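Carbon monoxide dehydrogenase (Thermococcus sp. AM4, PDB 6T7J) catalyses the reversible oxidation of carbon monoxide to carbon dioxide, as expected of a nickel-iron-sulfur carbon monoxide dehydrogenase, here crystallised without nickel in cluster C. Local coordinates at residues 287-292 with 391-396. Residues are numbered along the deposited sequence; the frame is centred on the assembly and turned at random.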
# COMPACT_ATOMS: atom_id res chain seq x y z
N GLN A 287 -16.33 -9.58 -39.39
CA GLN A 287 -16.31 -10.87 -40.09
C GLN A 287 -15.99 -10.67 -41.57
O GLN A 287 -15.12 -11.36 -42.12
CB GLN A 287 -17.65 -11.58 -39.92
CG GLN A 287 -18.03 -11.87 -38.47
CD GLN A 287 -17.05 -12.78 -37.76
OE1 GLN A 287 -16.54 -13.74 -38.35
NE2 GLN A 287 -16.79 -12.50 -36.49
N LYS A 288 -16.66 -9.73 -42.22
CA LYS A 288 -16.36 -9.51 -43.63
C LYS A 288 -15.02 -8.79 -43.82
O LYS A 288 -14.37 -8.99 -44.85
CB LYS A 288 -17.49 -8.75 -44.32
CG LYS A 288 -17.98 -7.57 -43.51
CD LYS A 288 -19.45 -7.28 -43.69
CE LYS A 288 -19.80 -7.01 -45.12
NZ LYS A 288 -20.92 -6.03 -45.27
N PHE A 289 -14.59 -7.98 -42.85
CA PHE A 289 -13.24 -7.43 -42.92
C PHE A 289 -12.20 -8.54 -42.93
O PHE A 289 -11.27 -8.55 -43.76
CB PHE A 289 -13.00 -6.47 -41.74
CG PHE A 289 -11.88 -5.49 -41.96
CD1 PHE A 289 -11.80 -4.77 -43.14
CD2 PHE A 289 -10.92 -5.28 -40.98
CE1 PHE A 289 -10.77 -3.86 -43.34
CE2 PHE A 289 -9.89 -4.38 -41.18
CZ PHE A 289 -9.82 -3.66 -42.36
N ALA A 290 -12.34 -9.51 -42.02
CA ALA A 290 -11.42 -10.64 -41.97
C ALA A 290 -11.51 -11.48 -43.23
O ALA A 290 -10.49 -12.02 -43.69
CB ALA A 290 -11.70 -11.50 -40.74
N LYS A 291 -12.70 -11.62 -43.82
CA LYS A 291 -12.78 -12.31 -45.09
C LYS A 291 -12.00 -11.54 -46.17
O LYS A 291 -11.25 -12.14 -46.94
CB LYS A 291 -14.23 -12.54 -45.50
CG LYS A 291 -15.01 -13.36 -44.48
CD LYS A 291 -16.14 -14.14 -45.11
CE LYS A 291 -17.39 -13.31 -45.22
NZ LYS A 291 -17.94 -13.42 -46.60
N LYS A 292 -12.14 -10.21 -46.18
CA LYS A 292 -11.34 -9.41 -47.11
C LYS A 292 -9.85 -9.62 -46.90
O LYS A 292 -9.07 -9.54 -47.86
CB LYS A 292 -11.69 -7.92 -46.97
CG LYS A 292 -12.88 -7.48 -47.80
CD LYS A 292 -13.28 -6.05 -47.47
CE LYS A 292 -14.72 -5.78 -47.88
NZ LYS A 292 -15.66 -6.75 -47.26
N ILE A 391 -6.80 -3.82 -36.22
CA ILE A 391 -5.37 -4.07 -36.18
C ILE A 391 -5.08 -5.57 -36.13
O ILE A 391 -4.19 -6.07 -36.83
CB ILE A 391 -4.73 -3.33 -34.98
CG1 ILE A 391 -4.83 -1.82 -35.21
CG2 ILE A 391 -3.29 -3.75 -34.80
CD1 ILE A 391 -4.41 -1.00 -34.03
N ALA A 392 -5.86 -6.31 -35.34
CA ALA A 392 -5.68 -7.76 -35.30
C ALA A 392 -5.95 -8.40 -36.67
O ALA A 392 -5.16 -9.23 -37.16
CB ALA A 392 -6.60 -8.37 -34.24
N ILE A 393 -7.06 -8.01 -37.31
CA ILE A 393 -7.43 -8.58 -38.60
C ILE A 393 -6.37 -8.26 -39.65
O ILE A 393 -6.06 -9.08 -40.52
CB ILE A 393 -8.82 -8.08 -39.02
CG1 ILE A 393 -9.90 -8.73 -38.15
CG2 ILE A 393 -9.07 -8.34 -40.49
CD1 ILE A 393 -11.24 -8.06 -38.27
N GLU A 394 -5.79 -7.06 -39.58
CA GLU A 394 -4.77 -6.67 -40.54
C GLU A 394 -3.45 -7.38 -40.26
O GLU A 394 -2.63 -7.54 -41.17
CB GLU A 394 -4.58 -5.16 -40.52
CG GLU A 394 -5.78 -4.40 -41.07
CD GLU A 394 -5.95 -3.04 -40.42
OE1 GLU A 394 -6.96 -2.36 -40.72
OE2 GLU A 394 -5.09 -2.65 -39.61
N ASN A 395 -3.21 -7.79 -39.01
CA ASN A 395 -2.04 -8.59 -38.71
C ASN A 395 -2.20 -10.05 -39.11
O ASN A 395 -1.20 -10.76 -39.22
CB ASN A 395 -1.69 -8.51 -37.22
CG ASN A 395 -0.29 -9.01 -36.93
OD1 ASN A 395 0.62 -8.86 -37.74
ND2 ASN A 395 -0.11 -9.61 -35.76
N TYR A 396 -3.44 -10.51 -39.31
CA TYR A 396 -3.66 -11.90 -39.73
C TYR A 396 -2.77 -12.39 -40.87
O TYR A 396 -2.28 -13.52 -40.77
CB TYR A 396 -5.14 -12.10 -40.11
CG TYR A 396 -5.46 -13.51 -40.58
CD1 TYR A 396 -5.60 -14.55 -39.67
CD2 TYR A 396 -5.61 -13.79 -41.93
CE1 TYR A 396 -5.90 -15.83 -40.10
CE2 TYR A 396 -5.90 -15.08 -42.37
CZ TYR A 396 -6.05 -16.09 -41.44
OH TYR A 396 -6.34 -17.37 -41.86
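Ile393 carries the apolar part of this contact, reaching between Phe289 and Ala290 from the neighbouring helix. Its CG2 methyl lies 3.6 Å from Phe289 CD2, approaching the ring obliquely, and 3.6 Å from Ala290 CA, so one methyl touches both a side chain and the helix backbone. The CG1 branch ends on the same ring atom, Ile393 CD1 lying 3.9 Å from Phe289 CD2. On Ala290 the methyl CB joins in more loosely, 4.1 Å from Ile393 CG2. Phe289 CG stands anti to its own backbone N (chi1 -159°), a torsion that sets CD2 against Ile393 CG2 and CZ against Glu394 OE1.

The polar fringe is formed by Glu394, whose chain bends at chi2 and brings a carboxylate oxygen to the rim of the same ring. OE1 sits near the ring plane, 3.5 Å from Phe289 CZ, with the carboxylate turned 74° out of that plane. This places the oxygen at the weakly positive C-H edge, where a modest electrostatic attraction is likely. With an alanine at Phe289, the Ile393 CG2 and CD1 methyls would probably face a gap, and Glu394 OE1 would lose its aromatic edge.

The backbone geometry agrees with direct packing: the axes of 287-292 and 391-395 run in the same general direction, 24° apart, and come within 9.3 Å, and Ala290 and Ile393 approach to 5.6 Å between CA atoms. Both of these residues also rest on Val262 and Val298, from two parallel strands of a Rossmann-like alpha/beta domain, while Tyr293 meets Phe289 edge-to-face. No hydrogen bond links the two segments; they are joined by van der Waals contact over a shared sheet, bordered by a carboxylate at an aromatic edge, which implies cohesion by dispersion and burial of apolar surface (226 Å² summed over both sides) rather than by directional bonds.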